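Side-chain contacts in uncharacterized protein (Staphylococcus saprophyticus subsp. saprophyticus ATCC 15305, PDB 3FOJ), which is of unknown function but has a rhodanese-like fold, consistent with, though not proof of, a role in handling sulfur: residues E2-T5 against V6-K10; T26-E29 against T30-I34; Q71-Q74 against Y75-N79; G88-D91 against E92-D95. All coordinates share one frame; numbering follows the deposited sequence.

Interaction 1: E2-T5 against V6-K10; sequences ESIT and VTELK
L9 N bonds to T5 O at 2.9 Å, so the helix is already under way from its N-cap residue, T5. Around this bond, E8 OE2 accepts the backbone N-H of T5 at 3.1 Å (T5 N to E8 OE2), with the donor arriving from above the carboxylate plane, 44° out of it. The return bond closes the loop: E8 N donates to T5 OG1 at 3.2 Å. Together these two make a capping box, in which T5 and E8, three residues on, each satisfy a backbone N-H of the other. Their side chains meet at about a right angle. T5 OG1 is turned in between its own N and carbonyl carbon (chi1 63°), facing the first turn, and it comes within 3.0 Å of E8 CG, a snug approach. The extended E8 chain then reaches back past the hydroxyl to the start of the turn. Beside the box, the CD1 tip of I4 rests against L9 CB at 3.9 Å, an apolar touch between strand and helix. Strand 3-4, at one edge of the parallel sheet, leads into helix 6-11; I4 leans on V84, and V6 and L9 on V86, both residues of the adjacent strand 82-86.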
loop_
_atom_site.group_PDB
_atom_site.type_symbol
_atom_site.label_atom_id
_atom_site.label_comp_id
_atom_site.label_asym_id
_atom_site.label_seq_id
_atom_site.Cartn_x
_atom_site.Cartn_y
_atom_site.Cartn_z
ATOM N N GLU A 2 8.469 -7.399 6.230
ATOM C CA GLU A 2 9.269 -6.262 5.802
ATOM C C GLU A 2 8.446 -4.991 5.910
ATOM O O GLU A 2 7.227 -5.011 5.725
ATOM C CB GLU A 2 9.716 -6.429 4.354
ATOM C CG GLU A 2 10.556 -7.657 4.098
ATOM C CD GLU A 2 10.933 -7.780 2.643
ATOM O OE1 GLU A 2 11.540 -6.827 2.113
ATOM O OE2 GLU A 2 10.624 -8.827 2.032
ATOM N N SER A 3 9.120 -3.886 6.195
ATOM C CA SER A 3 8.436 -2.611 6.313
ATOM C C SER A 3 9.368 -1.455 6.000
ATOM O O SER A 3 10.589 -1.579 6.078
ATOM C CB SER A 3 7.876 -2.431 7.725
ATOM O OG SER A 3 8.918 -2.210 8.658
ATOM N N ILE A 4 8.774 -0.330 5.631
ATOM C CA ILE A 4 9.528 0.876 5.337
ATOM C C ILE A 4 8.720 2.029 5.909
ATOM O O ILE A 4 7.513 1.903 6.116
ATOM C CB ILE A 4 9.720 1.086 3.824
ATOM C CG1 ILE A 4 8.367 1.249 3.133
ATOM C CG2 ILE A 4 10.498 -0.085 3.242
ATOM C CD1 ILE A 4 8.470 1.800 1.719
ATOM N N THR A 5 9.386 3.146 6.176
ATOM C CA THR A 5 8.707 4.307 6.731
ATOM C C THR A 5 8.116 5.160 5.615
ATOM O O THR A 5 8.430 4.967 4.439
ATOM C CB THR A 5 9.675 5.176 7.546
ATOM O OG1 THR A 5 10.696 5.685 6.679
ATOM C CG2 THR A 5 10.316 4.352 8.663
ATOM N N VAL A 6 7.254 6.104 5.983
ATOM C CA VAL A 6 6.649 6.972 4.983
ATOM C C VAL A 6 7.704 7.871 4.365
ATOM O O VAL A 6 7.609 8.233 3.195
ATOM C CB VAL A 6 5.520 7.837 5.580
ATOM C CG1 VAL A 6 4.355 6.951 5.977
ATOM C CG2 VAL A 6 6.030 8.620 6.774
ATOM N N THR A 7 8.719 8.222 5.151
ATOM C CA THR A 7 9.795 9.060 4.649
ATOM C C THR A 7 10.550 8.290 3.571
ATOM O O THR A 7 10.906 8.849 2.530
ATOM C CB THR A 7 10.762 9.459 5.782
ATOM O OG1 THR A 7 10.075 10.306 6.711
ATOM C CG2 THR A 7 11.971 10.201 5.223
ATOM N N GLU A 8 10.781 7.003 3.819
ATOM C CA GLU A 8 11.476 6.154 2.855
ATOM C C GLU A 8 10.624 5.976 1.606
ATOM O O GLU A 8 11.142 5.961 0.492
ATOM C CB GLU A 8 11.750 4.770 3.436
ATOM C CG GLU A 8 12.672 4.727 4.624
ATOM C CD GLU A 8 13.005 3.299 5.005
ATOM O OE1 GLU A 8 13.807 2.667 4.283
ATOM O OE2 GLU A 8 12.452 2.805 6.009
ATOM N N LEU A 9 9.318 5.827 1.796
ATOM C CA LEU A 9 8.416 5.645 0.666
ATOM C C LEU A 9 8.406 6.872 -0.238
ATOM O O LEU A 9 8.428 6.741 -1.459
ATOM C CB LEU A 9 6.993 5.352 1.148
ATOM C CG LEU A 9 5.960 5.100 0.039
ATOM C CD1 LEU A 9 6.382 3.912 -0.819
ATOM C CD2 LEU A 9 4.598 4.851 0.662
ATOM N N LYS A 10 8.377 8.062 0.355
ATOM C CA LYS A 10 8.369 9.285 -0.445
ATOM C C LYS A 10 9.662 9.445 -1.238
ATOM O O LYS A 10 9.637 9.872 -2.392
ATOM C CB LYS A 10 8.144 10.517 0.441
ATOM C CG LYS A 10 6.722 10.624 0.979
ATOM C CD LYS A 10 6.511 11.877 1.811
ATOM C CE LYS A 10 5.095 11.924 2.363
ATOM N NZ LYS A 10 4.877 13.050 3.310
#

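Interaction 2: T26-E29 against T30-I34; sequences TDQE and TAMGI
The hydroxyl of T30 points back down its own helix: OG1, placed between its backbone N and carbonyl carbon (chi1 59°), donates to D27 O at 2.9 Å, approaching with a 117° C=O...donor angle. A31 N uses the same oxygen much closer to the line of the carbonyl (159°), so D27 O is held by two donors. T30 CG2 lies against T26 O at 3.7 Å. On another flank, the bent side chains of Q28 and M32, a selenomethionine, cross obliquely, with M32 CE 4.0 Å from Q28 OE1. This is the short helix 27-30 of the rhodanese-like domain, closed by a type I turn from T30 to G33. T26 is its N-cap but gives no side-chain cap. Instead the carboxylate of E29 swings back, and its OE1 takes both T26 N at 2.9 Å and T26 OG1 at 2.7 Å, from opposite faces of the carboxylate plane, which limits its rotation. At the far end M32 N meets E29 O at 3.1 Å, from well above the carbonyl plane. A water donates to G33 O and, weakly, to E29 O, while G33 O also receives NH2 of R25, which T30 and I34 also touch.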
loop_
_atom_site.group_PDB
_atom_site.type_symbol
_atom_site.label_atom_id
_atom_site.label_comp_id
_atom_site.label_asym_id
_atom_site.label_seq_id
_atom_site.Cartn_x
_atom_site.Cartn_y
_atom_site.Cartn_z
ATOM N N THR A 26 -11.016 1.946 2.877
ATOM C CA THR A 26 -12.336 1.838 2.264
ATOM C C THR A 26 -12.582 3.001 1.304
ATOM O O THR A 26 -11.875 4.008 1.338
ATOM C CB THR A 26 -13.462 1.794 3.327
ATOM O OG1 THR A 26 -13.412 2.972 4.140
ATOM C CG2 THR A 26 -13.310 0.563 4.208
ATOM N N ASP A 27 -13.590 2.843 0.450
ATOM C CA ASP A 27 -13.955 3.835 -0.559
ATOM C C ASP A 27 -14.032 5.297 -0.109
ATOM O O ASP A 27 -13.381 6.159 -0.700
ATOM C CB ASP A 27 -15.287 3.431 -1.203
ATOM C CG ASP A 27 -15.716 4.379 -2.308
ATOM O OD1 ASP A 27 -15.915 5.582 -2.029
ATOM O OD2 ASP A 27 -15.861 3.920 -3.460
ATOM N N GLN A 28 -14.830 5.588 0.914
ATOM C CA GLN A 28 -14.966 6.968 1.371
ATOM C C GLN A 28 -13.637 7.552 1.838
ATOM O O GLN A 28 -13.412 8.757 1.736
ATOM C CB GLN A 28 -16.004 7.070 2.493
ATOM C CG GLN A 28 -16.234 8.494 3.003
ATOM C CD GLN A 28 -16.883 9.413 1.977
ATOM O OE1 GLN A 28 -16.991 10.624 2.194
ATOM N NE2 GLN A 28 -17.324 8.845 0.859
ATOM N N GLU A 29 -12.757 6.696 2.351
ATOM C CA GLU A 29 -11.452 7.148 2.812
ATOM C C GLU A 29 -10.559 7.508 1.628
ATOM O O GLU A 29 -9.904 8.552 1.630
ATOM C CB GLU A 29 -10.789 6.063 3.661
ATOM C CG GLU A 29 -11.497 5.804 4.982
ATOM C CD GLU A 29 -10.874 4.669 5.770
ATOM O OE1 GLU A 29 -11.061 3.496 5.379
ATOM O OE2 GLU A 29 -10.191 4.949 6.779
ATOM N N THR A 30 -10.530 6.649 0.612
ATOM C CA THR A 30 -9.707 6.923 -0.557
ATOM C C THR A 30 -10.285 8.110 -1.321
ATOM O O THR A 30 -9.576 8.781 -2.073
ATOM C CB THR A 30 -9.601 5.697 -1.502
ATOM O OG1 THR A 30 -10.907 5.307 -1.950
ATOM C CG2 THR A 30 -8.938 4.527 -0.783
ATOM N N ALA A 31 -11.573 8.373 -1.110
ATOM C CA ALA A 31 -12.243 9.493 -1.761
ATOM C C ALA A 31 -11.643 10.820 -1.293
ATOM O O ALA A 31 -11.789 11.847 -1.959
ATOM C CB ALA A 31 -13.740 9.456 -1.457
HETATM N N MSE A 32 -10.974 10.802 -0.144
HETATM C CA MSE A 32 -10.352 12.012 0.387
HETATM C C MSE A 32 -8.970 12.250 -0.228
HETATM O O MSE A 32 -8.325 13.265 0.037
HETATM C CB MSE A 32 -10.239 11.927 1.913
HETATM C CG MSE A 32 -11.581 11.788 2.626
HETATM SE SE MSE A 32 -12.788 13.282 2.320
HETATM C CE MSE A 32 -13.799 12.555 0.848
ATOM N N GLY A 33 -8.516 11.311 -1.052
ATOM C CA GLY A 33 -7.221 11.468 -1.689
ATOM C C GLY A 33 -6.307 10.267 -1.561
ATOM O O GLY A 33 -6.214 9.659 -0.496
ATOM N N ILE A 34 -5.624 9.931 -2.651
ATOM C CA ILE A 34 -4.709 8.797 -2.649
ATOM C C ILE A 34 -3.329 9.202 -3.152
ATOM O O ILE A 34 -3.156 10.257 -3.764
ATOM C CB ILE A 34 -5.220 7.639 -3.553
ATOM C CG1 ILE A 34 -5.266 8.086 -5.017
ATOM C CG2 ILE A 34 -6.604 7.186 -3.101
ATOM C CD1 ILE A 34 -5.553 6.956 -5.981
HETATM O O HOH W 1 -7.014 10.306 2.062
#

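Interaction 3: Q71-Q74 against Y75-N79; sequences QVVQ and YLEQN
V72 and L76 pack along one side of helix 67-77, the crossover of the beta-alpha-beta unit between strands 58-62 and 82-86. One turn apart, the two side chains lie side by side and point the same way, V72 CG1 meeting L76 CD1 at 3.7 Å. L76 CG also sits close over the carbonyl oxygen of V72, at 3.2 Å. That oxygen accepts L76 N at 2.8 Å, one of four successive i to i+4 bonds that run up to Q78 N and Q74 O. Beyond E77 the chain leaves the helix, and N79 folds its side chain back: N79 ND2 donates to Y75 O at 2.9 Å, from above the carbonyl plane, and the same nitrogen stands 3.3 Å above the Y75 ring plane, over the ring centre. The Y75 ring gets there because its CG is anti to the backbone N (chi1 179°), which carries it along the helix side. The N79 amide thus lies over one face of the Y75 ring just past the helix end. Inward, V72, V73 and L76 pack on I61 of strand 58-62, V73 and L76 also touch A83 of strand 82-86, and E77 OE2 accepts A83 N.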
loop_
_atom_site.group_PDB
_atom_site.type_symbol
_atom_site.label_atom_id
_atom_site.label_comp_id
_atom_site.label_asym_id
_atom_site.label_seq_id
_atom_site.Cartn_x
_atom_site.Cartn_y
_atom_site.Cartn_z
ATOM N N GLN A 71 -1.316 -6.542 8.397
ATOM C CA GLN A 71 -2.099 -7.773 8.370
ATOM C C GLN A 71 -2.185 -8.254 6.930
ATOM O O GLN A 71 -2.026 -9.443 6.645
ATOM C CB GLN A 71 -3.505 -7.518 8.918
ATOM C CG GLN A 71 -3.552 -7.319 10.424
ATOM C CD GLN A 71 -4.928 -6.919 10.913
ATOM O OE1 GLN A 71 -5.229 -5.733 11.058
ATOM N NE2 GLN A 71 -5.778 -7.908 11.160
ATOM N N VAL A 72 -2.436 -7.315 6.022
ATOM C CA VAL A 72 -2.524 -7.634 4.605
ATOM C C VAL A 72 -1.181 -8.141 4.077
ATOM O O VAL A 72 -1.140 -9.063 3.267
ATOM C CB VAL A 72 -2.976 -6.401 3.787
ATOM C CG1 VAL A 72 -2.825 -6.665 2.296
ATOM C CG2 VAL A 72 -4.426 -6.076 4.111
ATOM N N VAL A 73 -0.084 -7.538 4.531
ATOM C CA VAL A 73 1.239 -7.962 4.090
ATOM C C VAL A 73 1.483 -9.420 4.479
ATOM O O VAL A 73 1.930 -10.211 3.658
ATOM C CB VAL A 73 2.345 -7.060 4.688
ATOM C CG1 VAL A 73 3.730 -7.655 4.415
ATOM C CG2 VAL A 73 2.249 -5.668 4.070
ATOM N N GLN A 74 1.179 -9.772 5.725
ATOM C CA GLN A 74 1.366 -11.148 6.181
ATOM C C GLN A 74 0.512 -12.101 5.350
ATOM O O GLN A 74 0.969 -13.171 4.942
ATOM C CB GLN A 74 0.998 -11.277 7.659
ATOM C CG GLN A 74 1.990 -10.613 8.601
ATOM C CD GLN A 74 1.711 -10.933 10.053
ATOM O OE1 GLN A 74 0.673 -10.557 10.598
ATOM N NE2 GLN A 74 2.639 -11.638 10.690
ATOM N N TYR A 75 -0.730 -11.705 5.094
ATOM C CA TYR A 75 -1.631 -12.522 4.300
ATOM C C TYR A 75 -1.060 -12.722 2.895
ATOM O O TYR A 75 -1.021 -13.840 2.381
ATOM C CB TYR A 75 -3.004 -11.854 4.209
ATOM C CG TYR A 75 -3.988 -12.633 3.381
ATOM C CD1 TYR A 75 -4.628 -13.761 3.899
ATOM C CD2 TYR A 75 -4.245 -12.278 2.061
ATOM C CE1 TYR A 75 -5.496 -14.512 3.118
ATOM C CE2 TYR A 75 -5.110 -13.023 1.272
ATOM C CZ TYR A 75 -5.730 -14.139 1.804
ATOM O OH TYR A 75 -6.572 -14.885 1.020
ATOM N N LEU A 76 -0.613 -11.633 2.274
ATOM C CA LEU A 76 -0.049 -11.714 0.933
ATOM C C LEU A 76 1.185 -12.615 0.889
ATOM O O LEU A 76 1.294 -13.476 0.018
ATOM C CB LEU A 76 0.297 -10.313 0.416
ATOM C CG LEU A 76 -0.923 -9.430 0.129
ATOM C CD1 LEU A 76 -0.457 -8.041 -0.260
ATOM C CD2 LEU A 76 -1.767 -10.044 -0.990
ATOM N N GLU A 77 2.108 -12.428 1.831
ATOM C CA GLU A 77 3.319 -13.249 1.862
ATOM C C GLU A 77 2.990 -14.733 2.022
ATOM O O GLU A 77 3.649 -15.589 1.431
ATOM C CB GLU A 77 4.244 -12.799 3.000
ATOM C CG GLU A 77 5.002 -11.492 2.740
ATOM C CD GLU A 77 6.183 -11.654 1.785
ATOM O OE1 GLU A 77 6.645 -12.797 1.563
ATOM O OE2 GLU A 77 6.669 -10.626 1.269
ATOM N N GLN A 78 1.963 -15.035 2.809
ATOM C CA GLN A 78 1.555 -16.420 3.031
ATOM C C GLN A 78 0.814 -16.991 1.823
ATOM O O GLN A 78 0.407 -18.156 1.815
ATOM C CB GLN A 78 0.711 -16.518 4.308
ATOM C CG GLN A 78 1.503 -16.132 5.558
ATOM C CD GLN A 78 0.706 -16.212 6.846
ATOM O OE1 GLN A 78 1.149 -15.724 7.888
ATOM N NE2 GLN A 78 -0.466 -16.829 6.786
ATOM N N ASN A 79 0.640 -16.161 0.796
ATOM C CA ASN A 79 -0.007 -16.588 -0.436
ATOM C C ASN A 79 0.955 -16.427 -1.622
ATOM O O ASN A 79 0.541 -16.378 -2.781
ATOM C CB ASN A 79 -1.318 -15.811 -0.651
ATOM C CG ASN A 79 -2.482 -16.405 0.142
ATOM O OD1 ASN A 79 -3.023 -17.451 -0.221
ATOM N ND2 ASN A 79 -2.860 -15.748 1.233
#

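Interaction 4: G88-D91 against E92-D95; sequences GGMD and EFGD
M90 and F93 meet within the short helix 89-93, which follows strand 82-86; G88 and G89 lie at its start. On its buried side, M90, a selenomethionine, and F93 lie side by side and point the same way in a Met-aromatic contact: M90 SE stands 4.9 Å from the centroid of the F93 ring, 37° off the ring normal, and M90 SE is 4.2 Å from F93 CB. The M90 chain, bent at both chi2 and chi3, curls the selenium back toward the ring, which it meets obliquely. On the outer side, the carboxylate of E92 reaches over G88. With no side chain there, E92 OE2 comes to 3.3 Å from G88 CA. The backbone ties the turn together: F93 N bonds to G89 O at 3.0 Å, in the carbonyl plane, and G94 N to M90 O at 3.0 Å; the bond from E92 N to G89 O is weak. G94 takes positive phi and ends the helix. M90 and D91 also have backbone bonds to C63 and K64, in the loop that in rhodaneses carries the active-site cysteine. The Gly-Gly pair is consistent with a motif seen near the end of many rhodanese domains.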
loop_
_atom_site.group_PDB
_atom_site.type_symbol
_atom_site.label_atom_id
_atom_site.label_comp_id
_atom_site.label_asym_id
_atom_site.label_seq_id
_atom_site.Cartn_x
_atom_site.Cartn_y
_atom_site.Cartn_z
ATOM N N GLY A 88 3.001 3.402 9.842
ATOM C CA GLY A 88 2.295 4.634 10.151
ATOM C C GLY A 88 1.055 4.937 9.332
ATOM O O GLY A 88 0.209 5.720 9.761
ATOM N N GLY A 89 0.956 4.347 8.146
ATOM C CA GLY A 89 -0.201 4.564 7.294
ATOM C C GLY A 89 -0.351 5.956 6.708
ATOM O O GLY A 89 0.559 6.790 6.788
HETATM N N MSE A 90 -1.509 6.204 6.101
HETATM C CA MSE A 90 -1.791 7.499 5.499
HETATM C C MSE A 90 -1.815 8.601 6.553
HETATM O O MSE A 90 -1.642 9.778 6.226
HETATM C CB MSE A 90 -3.119 7.455 4.735
HETATM C CG MSE A 90 -3.061 6.648 3.434
HETATM SE SE MSE A 90 -1.933 7.450 2.059
HETATM C CE MSE A 90 -3.172 8.801 1.437
ATOM N N ASP A 91 -2.032 8.232 7.814
ATOM C CA ASP A 91 -2.023 9.226 8.886
ATOM C C ASP A 91 -0.659 9.911 8.874
ATOM O O ASP A 91 -0.565 11.135 8.927
ATOM C CB ASP A 91 -2.215 8.582 10.267
ATOM C CG ASP A 91 -3.638 8.123 10.517
ATOM O OD1 ASP A 91 -4.566 8.654 9.873
ATOM O OD2 ASP A 91 -3.828 7.241 11.380
ATOM N N GLU A 92 0.399 9.108 8.817
ATOM C CA GLU A 92 1.751 9.650 8.806
ATOM C C GLU A 92 2.208 10.148 7.437
ATOM O O GLU A 92 3.048 11.048 7.349
ATOM C CB GLU A 92 2.735 8.611 9.352
ATOM C CG GLU A 92 2.741 8.542 10.875
ATOM C CD GLU A 92 3.671 7.478 11.415
ATOM O OE1 GLU A 92 4.765 7.294 10.843
ATOM O OE2 GLU A 92 3.313 6.835 12.424
ATOM N N PHE A 93 1.663 9.577 6.368
ATOM C CA PHE A 93 2.040 10.019 5.030
ATOM C C PHE A 93 1.626 11.481 4.864
ATOM O O PHE A 93 2.340 12.275 4.249
ATOM C CB PHE A 93 1.350 9.170 3.959
ATOM C CG PHE A 93 1.855 9.434 2.566
ATOM C CD1 PHE A 93 2.937 8.723 2.056
ATOM C CD2 PHE A 93 1.276 10.424 1.780
ATOM C CE1 PHE A 93 3.435 8.994 0.780
ATOM C CE2 PHE A 93 1.768 10.704 0.503
ATOM C CZ PHE A 93 2.849 9.988 0.003
ATOM N N GLY A 94 0.467 11.826 5.415
ATOM C CA GLY A 94 -0.019 13.192 5.325
ATOM C C GLY A 94 -1.060 13.403 4.245
ATOM O O GLY A 94 -1.340 12.503 3.453
ATOM N N ASP A 95 -1.617 14.611 4.205
ATOM C CA ASP A 95 -2.653 14.962 3.240
ATOM C C ASP A 95 -2.146 15.859 2.112
ATOM O O ASP A 95 -2.941 16.404 1.343
ATOM C CB ASP A 95 -3.803 15.676 3.954
ATOM C CG ASP A 95 -4.315 14.909 5.155
ATOM O OD1 ASP A 95 -4.690 13.728 4.994
ATOM O OD2 ASP A 95 -4.349 15.492 6.262
HETATM O O HOH W 2 -3.955 11.486 6.300
#

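In the fold
All four contacts are local and come in chain order round one domain built on a parallel five-stranded sheet. Interaction 1 lies at the edge strand 3-4, interaction 2 follows strand 20-23, interaction 3 lies in the later turns of helix 67-77, and interaction 4 follows the last strand. Interactions 1 and 4 have centres 11 Å apart and touch: K10 NZ probably bonds to F93 O, and V6 packs on helix 89-93. G33 O meets M90 CE, linking interactions 2 and 4, centres 13 Å apart. Interaction 3 stands 18 to 22 Å away by centres, though its nearest atoms come within about 4 Å of interaction 1 without touching. Helix 89-93 joins the N-terminal and 26-34 regions.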